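Local coordinates for protein transcriptional regulator, LacI family (PDB 4RKQ) that probably regulates transcription as a LacI-family factor whose periplasmic-binding-protein-like core is expected to bind a sugar effector, at residues Arg15-Ala21 against Gln70-Gly76; Tyr81-Gln86 against Glu99-Ala105; Tyr133-Gly137 against Phe198-Met202. Numbering follows the deposited sequence.

Overall arrangement
From the N terminus, the chain enters strand 17-22, passes through helix 29-43, strand 47-52 and helix 60-67, and returns at 70-76, where contact 1 closes a loop of 48 residues and sets two parallel strands side by side. Contact 2 follows: helix 82-89 comes after strand 73-76, and strand 94-97 leads back to 99-105, so contact 2 closes a loop of 12 residues. Contact 3 closes a 60-residue loop between strand 131-136 and the start of helix 200-212. The three lie in series, without nesting or crossing. Contacts 1 and 2 have centres about 15 Å apart in one lobe; contact 3 lies across the chain's centre, its centre about 30 Å from that of contact 1.

Contact 1. Residues Arg15-Ala21 against Gln70-Gly76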
loop_
_atom_site.group_PDB
_atom_site.type_symbol
_atom_site.label_atom_id
_atom_site.label_comp_id
_atom_site.label_asym_id
_atom_site.label_seq_id
_atom_site.Cartn_x
_atom_site.Cartn_y
_atom_site.Cartn_z
ATOM N N ARG A 15 4.224 9.021 -27.210
ATOM C CA ARG A 15 3.223 8.360 -26.384
ATOM C C ARG A 15 2.457 9.339 -25.535
ATOM O O ARG A 15 3.010 10.341 -25.098
ATOM C CB ARG A 15 3.876 7.335 -25.457
ATOM C CG ARG A 15 4.673 6.250 -26.176
ATOM C CD ARG A 15 3.837 5.572 -27.269
ATOM N NE ARG A 15 4.608 4.589 -28.050
ATOM C CZ ARG A 15 4.795 3.330 -27.693
ATOM N NH1 ARG A 15 4.299 2.867 -26.551
ATOM N NH2 ARG A 15 5.517 2.527 -28.474
ATOM N N THR A 16 1.195 9.014 -25.317
ATOM C CA THR A 16 0.375 9.687 -24.358
ATOM C C THR A 16 0.956 9.567 -22.964
ATOM O O THR A 16 1.462 8.531 -22.566
ATOM C CB THR A 16 -1.033 9.100 -24.371
ATOM O OG1 THR A 16 -1.620 9.428 -25.605
ATOM C CG2 THR A 16 -1.904 9.655 -23.223
ATOM N N SER A 17 0.891 10.666 -22.232
ATOM C CA SER A 17 1.396 10.717 -20.887
ATOM C C SER A 17 0.259 11.110 -19.983
ATOM O O SER A 17 -0.416 12.071 -20.252
ATOM C CB SER A 17 2.509 11.772 -20.812
ATOM O OG SER A 17 2.865 11.966 -19.455
ATOM N N VAL A 18 0.065 10.361 -18.912
ATOM C CA VAL A 18 -1.026 10.546 -17.990
ATOM C C VAL A 18 -0.494 10.737 -16.557
ATOM O O VAL A 18 0.419 10.044 -16.097
ATOM C CB VAL A 18 -1.998 9.357 -17.979
ATOM C CG1 VAL A 18 -3.148 9.672 -17.055
ATOM C CG2 VAL A 18 -2.569 9.172 -19.361
ATOM N N GLY A 19 -1.021 11.739 -15.894
ATOM C CA GLY A 19 -0.668 11.989 -14.474
ATOM C C GLY A 19 -1.726 11.422 -13.553
ATOM O O GLY A 19 -2.910 11.512 -13.830
ATOM N N LEU A 20 -1.291 10.805 -12.455
ATOM C CA LEU A 20 -2.174 10.272 -11.467
ATOM C C LEU A 20 -1.897 11.024 -10.173
ATOM O O LEU A 20 -0.778 11.007 -9.653
ATOM C CB LEU A 20 -1.834 8.790 -11.290
ATOM C CG LEU A 20 -2.663 7.672 -10.751
ATOM C CD1 LEU A 20 -4.126 7.785 -11.137
ATOM C CD2 LEU A 20 -1.999 6.403 -11.329
ATOM N N ALA A 21 -2.916 11.680 -9.653
ATOM C CA ALA A 21 -2.791 12.442 -8.400
ATOM C C ALA A 21 -3.489 11.666 -7.231
ATOM O O ALA A 21 -4.682 11.324 -7.304
ATOM C CB ALA A 21 -3.392 13.824 -8.580
ATOM N N GLN A 70 3.777 18.082 -17.997
ATOM C CA GLN A 70 4.378 16.843 -18.446
ATOM C C GLN A 70 3.371 15.758 -18.775
ATOM O O GLN A 70 3.746 14.627 -19.011
ATOM C CB GLN A 70 5.465 16.367 -17.481
ATOM C CG GLN A 70 5.028 16.028 -16.113
ATOM C CD GLN A 70 6.193 15.514 -15.263
ATOM O OE1 GLN A 70 6.726 14.420 -15.470
ATOM N NE2 GLN A 70 6.599 16.315 -14.309
ATOM N N VAL A 71 2.088 16.098 -18.810
ATOM C CA VAL A 71 1.059 15.126 -19.112
ATOM C C VAL A 71 0.040 15.691 -20.064
ATOM O O VAL A 71 -0.037 16.885 -20.260
ATOM C CB VAL A 71 0.288 14.621 -17.850
ATOM C CG1 VAL A 71 1.290 14.050 -16.870
ATOM C CG2 VAL A 71 -0.576 15.722 -17.233
ATOM N N ASP A 72 -0.743 14.788 -20.637
ATOM C CA ASP A 72 -1.806 15.118 -21.543
ATOM C C ASP A 72 -3.151 15.065 -20.856
ATOM O O ASP A 72 -4.158 15.494 -21.422
ATOM C CB ASP A 72 -1.819 14.101 -22.665
ATOM C CG ASP A 72 -0.558 14.133 -23.485
ATOM O OD1 ASP A 72 -0.028 15.238 -23.746
ATOM O OD2 ASP A 72 -0.058 13.040 -23.796
ATOM N N ALA A 73 -3.179 14.524 -19.646
ATOM C CA ALA A 73 -4.440 14.291 -18.923
ATOM C C ALA A 73 -4.095 13.907 -17.508
ATOM O O ALA A 73 -2.971 13.431 -17.256
ATOM C CB ALA A 73 -5.234 13.152 -19.559
ATOM N N VAL A 74 -5.073 14.022 -16.615
ATOM C CA VAL A 74 -4.863 13.622 -15.221
ATOM C C VAL A 74 -6.031 12.807 -14.754
ATOM O O VAL A 74 -7.148 13.125 -15.080
ATOM C CB VAL A 74 -4.698 14.828 -14.287
ATOM C CG1 VAL A 74 -4.647 14.403 -12.818
ATOM C CG2 VAL A 74 -3.452 15.634 -14.662
ATOM N N ILE A 75 -5.728 11.760 -13.994
ATOM C CA ILE A 75 -6.730 10.953 -13.282
ATOM C C ILE A 75 -6.381 11.133 -11.803
ATOM O O ILE A 75 -5.213 10.940 -11.406
ATOM C CB ILE A 75 -6.578 9.477 -13.661
ATOM C CG1 ILE A 75 -7.058 9.281 -15.079
ATOM C CG2 ILE A 75 -7.408 8.597 -12.695
ATOM C CD1 ILE A 75 -6.597 7.935 -15.648
ATOM N N GLY A 76 -7.338 11.543 -10.981
ATOM C CA GLY A 76 -7.006 11.797 -9.588
ATOM C C GLY A 76 -8.123 11.863 -8.572
ATOM O O GLY A 76 -9.293 12.057 -8.914
HETATM O O HOH W 1 -1.938 12.289 -25.924
#
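Two parallel strands, 17-21 and 73-76, lie side by side in the Rossmann-like sheet of the N-terminal lobe, their axes 4.6 Å apart at 25°. The ladder is regular at its C-terminal end: Gly-19 N donates to Ala-73 O (2.9 Å), Ile-75 N to Gly-19 O (2.8 Å) and Ala-21 N to Ile-75 O (3.0 Å). Before it, the loop into 73-76 supplies other partners. Asp-72 N donates to Ser-17 O (2.8 Å), Ser-17 N returns a bond to Asp-72 OD2 (3.0 Å), and Ser-17 OG donates to Gln-70 O (2.8 Å). Ala-73 N, buried here, finds no partner in the model. The backbone of Val-18 and Leu-20 instead bonds to strand 47-52, on the other edge of 17-21. Leu-20 CD1 meets Ile-75 CG2 at 3.7 Å; helix 29-43 packs on Leu-20, and Leu-257 of helix 246-262 on Val-18, Ala-73 and Ile-75. At the N-terminal end a water lies 2.9 Å from Thr-16 OG1 and bonds weakly to Asp-72 OD2, also at 2.9 Å.

Contact 2. Residues Tyr81-Gln86 against Glu99-Ala105; sequences YADQAQ and ENPGGAA
This is a helix-to-loop contact on the N-terminal lobe, in which the first turn of helix 82-89 meets the loop that joins strand 94-97 to strand 106-110, burying 352 Å². Tyr-81 is the N-cap residue, and Ala-85 N to Tyr-81 O (2.8 Å) and Gln-86 N to Ala-82 O (3.0 Å) begin the helical bonding. CA atoms pair as Ala-82 with Pro-101 (5.4 Å), Asp-83 with Gly-102 (4.9 Å) and Gln-86 with Ala-104 (5.2 Å). Helix 82-89 makes the beta-alpha-beta crossover between neighbouring parallel strands 73-76 and 94-97, and the loop past the second strand closes over its first turn. Across the loop runs a type II' beta turn, Pro-101 to Ala-104, closed by Ala-104 N to Pro-101 O at 2.8 Å. Gly-102 takes phi/psi 49/-131, where an ideal CB would clash with Asp-83 OD1. Just ahead, Asn-100 forms an Asx turn, its OD1 accepting from Gly-102 N at 3.0 Å. Three hydrogen bonds cross. Glu-99 (chi1 p, chi2 t) brings OE1 3.1 Å from Ala-82 N, while its OE2 accepts from Gly-80 N. Asp-83, chi1 t, receives Gly-103 N on OD1 at 2.8 Å. Gln-86, chi1 t and chi2 p, takes Ala-105 N on OE1 at 2.9 Å; that oxygen also accepts from Leu-94 N, and NE2 donates to Arg-92 O. Ala-82 CB points toward the loop, 3.6 Å from Pro-101 O.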
loop_
_atom_site.group_PDB
_atom_site.type_symbol
_atom_site.label_atom_id
_atom_site.label_comp_id
_atom_site.label_asym_id
_atom_site.label_seq_id
_atom_site.Cartn_x
_atom_site.Cartn_y
_atom_site.Cartn_z
ATOM N N TYR A 81 -10.750 19.865 -5.305
ATOM C CA TYR A 81 -10.216 20.865 -6.232
ATOM C C TYR A 81 -10.471 20.573 -7.713
ATOM O O TYR A 81 -9.805 21.151 -8.575
ATOM C CB TYR A 81 -8.701 21.055 -5.987
ATOM C CG TYR A 81 -8.388 21.800 -4.730
ATOM C CD1 TYR A 81 -8.465 23.185 -4.692
ATOM C CD2 TYR A 81 -8.061 21.130 -3.571
ATOM C CE1 TYR A 81 -8.182 23.889 -3.532
ATOM C CE2 TYR A 81 -7.790 21.818 -2.380
ATOM C CZ TYR A 81 -7.851 23.197 -2.382
ATOM O OH TYR A 81 -7.597 23.899 -1.256
ATOM N N ALA A 82 -11.437 19.702 -8.006
ATOM C CA ALA A 82 -11.756 19.305 -9.389
ATOM C C ALA A 82 -11.942 20.460 -10.338
ATOM O O ALA A 82 -11.374 20.480 -11.429
ATOM C CB ALA A 82 -13.007 18.436 -9.406
ATOM N N ASP A 83 -12.783 21.402 -9.964
ATOM C CA ASP A 83 -13.119 22.495 -10.850
ATOM C C ASP A 83 -11.916 23.388 -11.170
ATOM O O ASP A 83 -11.641 23.724 -12.352
ATOM C CB ASP A 83 -14.283 23.313 -10.266
ATOM C CG ASP A 83 -14.939 24.196 -11.309
ATOM O OD1 ASP A 83 -15.483 23.672 -12.332
ATOM O OD2 ASP A 83 -14.876 25.417 -11.126
ATOM N N GLN A 84 -11.209 23.800 -10.115
ATOM C CA GLN A 84 -10.018 24.607 -10.280
ATOM C C GLN A 84 -8.904 23.871 -11.032
ATOM O O GLN A 84 -8.212 24.453 -11.850
ATOM C CB GLN A 84 -9.485 25.062 -8.928
ATOM C CG GLN A 84 -10.412 26.059 -8.223
ATOM C CD GLN A 84 -9.965 26.392 -6.812
ATOM O OE1 GLN A 84 -10.601 26.003 -5.841
ATOM N NE2 GLN A 84 -8.858 27.112 -6.697
ATOM N N ALA A 85 -8.736 22.594 -10.743
ATOM C CA ALA A 85 -7.765 21.783 -11.485
ATOM C C ALA A 85 -8.097 21.664 -12.992
ATOM O O ALA A 85 -7.198 21.738 -13.832
ATOM C CB ALA A 85 -7.641 20.415 -10.852
ATOM N N GLN A 86 -9.361 21.489 -13.356
ATOM C CA GLN A 86 -9.676 21.449 -14.787
ATOM C C GLN A 86 -9.385 22.796 -15.429
ATOM O O GLN A 86 -8.966 22.882 -16.595
ATOM C CB GLN A 86 -11.119 21.017 -15.039
ATOM C CG GLN A 86 -11.465 20.852 -16.518
ATOM C CD GLN A 86 -10.648 19.751 -17.181
ATOM O OE1 GLN A 86 -10.956 18.559 -17.071
ATOM N NE2 GLN A 86 -9.560 20.147 -17.842
ATOM N N GLU A 99 -15.767 12.858 -5.918
ATOM C CA GLU A 99 -16.084 14.216 -5.497
ATOM C C GLU A 99 -16.970 14.888 -6.512
ATOM O O GLU A 99 -17.186 14.361 -7.579
ATOM C CB GLU A 99 -14.822 15.037 -5.213
ATOM C CG GLU A 99 -13.907 15.333 -6.406
ATOM C CD GLU A 99 -12.791 16.367 -6.044
ATOM O OE1 GLU A 99 -12.951 17.559 -6.306
ATOM O OE2 GLU A 99 -11.791 16.003 -5.453
ATOM N N ASN A 100 -17.491 16.062 -6.181
ATOM C CA ASN A 100 -18.312 16.827 -7.107
ATOM C C ASN A 100 -17.344 17.306 -8.203
ATOM O O ASN A 100 -16.389 17.999 -7.924
ATOM C CB ASN A 100 -18.932 18.022 -6.392
ATOM C CG ASN A 100 -19.786 18.901 -7.318
ATOM O OD1 ASN A 100 -19.461 19.140 -8.474
ATOM N ND2 ASN A 100 -20.875 19.431 -6.766
ATOM N N PRO A 101 -17.597 16.924 -9.453
ATOM C CA PRO A 101 -16.563 17.171 -10.466
ATOM C C PRO A 101 -16.524 18.599 -11.009
ATOM O O PRO A 101 -15.609 18.936 -11.770
ATOM C CB PRO A 101 -16.951 16.192 -11.589
ATOM C CG PRO A 101 -18.403 15.932 -11.406
ATOM C CD PRO A 101 -18.679 16.050 -9.941
ATOM N N GLY A 102 -17.538 19.412 -10.701
ATOM C CA GLY A 102 -17.661 20.728 -11.326
ATOM C C GLY A 102 -17.515 20.555 -12.830
ATOM O O GLY A 102 -18.146 19.660 -13.416
ATOM N N GLY A 103 -16.649 21.380 -13.435
ATOM C CA GLY A 103 -16.386 21.361 -14.852
ATOM C C GLY A 103 -15.316 20.381 -15.314
ATOM O O GLY A 103 -14.869 20.461 -16.455
ATOM N N ALA A 104 -14.910 19.439 -14.481
ATOM C CA ALA A 104 -13.917 18.448 -14.910
ATOM C C ALA A 104 -14.467 17.672 -16.106
ATOM O O ALA A 104 -15.652 17.435 -16.210
ATOM C CB ALA A 104 -13.594 17.529 -13.775
ATOM N N ALA A 105 -13.593 17.354 -17.038
ATOM C CA ALA A 105 -13.948 16.634 -18.253
ATOM C C ALA A 105 -14.622 15.314 -17.978
ATOM O O ALA A 105 -15.511 14.935 -18.717
ATOM C CB ALA A 105 -12.703 16.414 -19.114
#

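Contact 3. Residues Tyr133-Gly137 against Phe198-Met202; sequences YLEAG and FNDLM. With EDO (1,2-ethanediol), chain F.
In the second lobe of the periplasmic-binding-protein-like fold, the C-terminal end of strand 131-136 packs against the turn that leads from strand 194-197 into helix 200-212. Residues 133-136 are extended (phi -88 to -116°, psi 118 to 149°), and the nearest CA pair is Glu-135 with Phe-198, 5.2 Å apart. One backbone hydrogen bond crosses, Phe-198 N to Leu-134 O at 3.0 Å, continuing the pairing of Leu-134 with Leu-196. Phe-198 (phi/psi -46/-46) has chi1 t and chi2 84°, which sets its ring face under Ala-136: CB stands 3.6 Å from the ring centroid, 13° off the normal, a CH-pi contact. Tyr-133, chi1 t and chi2 67°, brings OH to the ring edge, 3.6 Å from Phe-198 CD1. Glu-135, chi1 t, chi2 p and chi3 -63°, has its CA-to-CB bond directed away, yet OE1 folds back to 3.5 Å from Phe-198 CD1 and takes weak bonds from Tyr-133 OH (3.3 Å) and Ala-136 N (3.2 Å), with Thr-149 its stronger partner. Arg-151 makes a cation-pi contact with Phe-198. Met-202, m, t and p along its chi angles, lays SD 3.7 Å from Ala-136 CB and CE 3.8 Å from CG of Leu-134 (chi1 t, chi2 p). Asn-199, chi1 p, is the N-cap of the helix, its OD1 accepting from Met-202 N at 3.0 Å. A 1,2-ethanediol, probably from the crystallisation liquor, is also held by Asn-27, Arg-151 and Asp-227, consistent with an effector-binding cleft; Asn-199 ND2 donates to its O1 at 3.0 Å.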
loop_
_atom_site.group_PDB
_atom_site.type_symbol
_atom_site.label_atom_id
_atom_site.label_comp_id
_atom_site.label_asym_id
_atom_site.label_seq_id
_atom_site.Cartn_x
_atom_site.Cartn_y
_atom_site.Cartn_z
ATOM N N TYR A 133 -21.651 3.131 13.406
ATOM C CA TYR A 133 -20.990 3.520 12.143
ATOM C C TYR A 133 -19.812 4.348 12.572
ATOM O O TYR A 133 -19.964 5.256 13.354
ATOM C CB TYR A 133 -21.886 4.359 11.220
ATOM C CG TYR A 133 -21.121 4.844 10.002
ATOM C CD1 TYR A 133 -20.665 3.959 9.044
ATOM C CD2 TYR A 133 -20.814 6.191 9.851
ATOM C CE1 TYR A 133 -19.929 4.405 7.943
ATOM C CE2 TYR A 133 -20.104 6.646 8.757
ATOM C CZ TYR A 133 -19.664 5.764 7.811
ATOM O OH TYR A 133 -18.943 6.263 6.744
ATOM N N LEU A 134 -18.643 4.010 12.068
ATOM C CA LEU A 134 -17.448 4.734 12.390
ATOM C C LEU A 134 -17.091 5.584 11.172
ATOM O O LEU A 134 -16.760 5.077 10.126
ATOM C CB LEU A 134 -16.334 3.748 12.742
ATOM C CG LEU A 134 -14.938 4.373 12.761
ATOM C CD1 LEU A 134 -14.833 5.477 13.796
ATOM C CD2 LEU A 134 -13.943 3.266 12.993
ATOM N N GLU A 135 -17.092 6.889 11.372
ATOM C CA GLU A 135 -16.976 7.872 10.310
ATOM C C GLU A 135 -15.539 8.380 10.298
ATOM O O GLU A 135 -14.935 8.511 11.336
ATOM C CB GLU A 135 -17.930 9.032 10.680
ATOM C CG GLU A 135 -17.879 10.285 9.841
ATOM C CD GLU A 135 -18.445 10.049 8.470
ATOM O OE1 GLU A 135 -17.855 9.226 7.750
ATOM O OE2 GLU A 135 -19.467 10.678 8.113
ATOM N N ALA A 136 -15.024 8.757 9.138
ATOM C CA ALA A 136 -13.713 9.418 9.078
ATOM C C ALA A 136 -13.958 10.937 9.249
ATOM O O ALA A 136 -14.757 11.528 8.502
ATOM C CB ALA A 136 -13.080 9.140 7.744
ATOM N N GLY A 137 -13.305 11.556 10.214
ATOM C CA GLY A 137 -13.445 13.006 10.397
ATOM C C GLY A 137 -13.107 13.436 11.806
ATOM O O GLY A 137 -12.380 12.752 12.530
ATOM N N PHE A 198 -16.101 3.392 7.795
ATOM C CA PHE A 198 -15.900 4.265 6.651
ATOM C C PHE A 198 -15.099 3.583 5.539
ATOM O O PHE A 198 -15.435 3.694 4.377
ATOM C CB PHE A 198 -15.188 5.550 7.145
ATOM C CG PHE A 198 -14.838 6.482 6.056
ATOM C CD1 PHE A 198 -15.774 7.379 5.568
ATOM C CD2 PHE A 198 -13.569 6.448 5.477
ATOM C CE1 PHE A 198 -15.452 8.235 4.515
ATOM C CE2 PHE A 198 -13.248 7.309 4.421
ATOM C CZ PHE A 198 -14.184 8.203 3.943
ATOM N N ASN A 199 -14.010 2.914 5.906
ATOM C CA ASN A 199 -13.295 2.126 4.970
ATOM C C ASN A 199 -12.562 0.982 5.641
ATOM O O ASN A 199 -12.545 0.876 6.892
ATOM C CB ASN A 199 -12.300 3.005 4.149
ATOM C CG ASN A 199 -11.255 3.694 5.006
ATOM O OD1 ASN A 199 -11.041 3.357 6.165
ATOM N ND2 ASN A 199 -10.582 4.675 4.414
ATOM N N ASP A 200 -11.931 0.160 4.805
ATOM C CA ASP A 200 -11.142 -1.015 5.270
ATOM C C ASP A 200 -9.984 -0.709 6.208
ATOM O O ASP A 200 -9.753 -1.452 7.148
ATOM C CB ASP A 200 -10.601 -1.831 4.102
ATOM C CG ASP A 200 -11.688 -2.590 3.317
ATOM O OD1 ASP A 200 -12.840 -2.596 3.758
ATOM O OD2 ASP A 200 -11.343 -3.189 2.251
ATOM N N LEU A 201 -9.231 0.357 5.952
ATOM C CA LEU A 201 -8.146 0.723 6.834
ATOM C C LEU A 201 -8.680 1.001 8.253
ATOM O O LEU A 201 -8.129 0.503 9.253
ATOM C CB LEU A 201 -7.455 1.970 6.303
ATOM C CG LEU A 201 -6.320 2.472 7.167
ATOM C CD1 LEU A 201 -5.264 1.410 7.285
ATOM C CD2 LEU A 201 -5.755 3.793 6.633
ATOM N N MET A 202 -9.763 1.778 8.338
ATOM C CA MET A 202 -10.390 2.030 9.649
ATOM C C MET A 202 -10.944 0.712 10.219
ATOM O O MET A 202 -10.821 0.448 11.395
ATOM C CB MET A 202 -11.447 3.151 9.553
ATOM C CG MET A 202 -10.860 4.554 9.239
ATOM S SD MET A 202 -12.071 5.890 9.249
ATOM C CE MET A 202 -12.087 6.247 10.988
HETATM C C1 EDO F . -10.668 5.790 0.698
HETATM O O1 EDO F . -10.261 4.600 1.399
HETATM C C2 EDO F . -11.507 5.455 -0.516
HETATM O O2 EDO F . -12.714 4.880 -0.001
#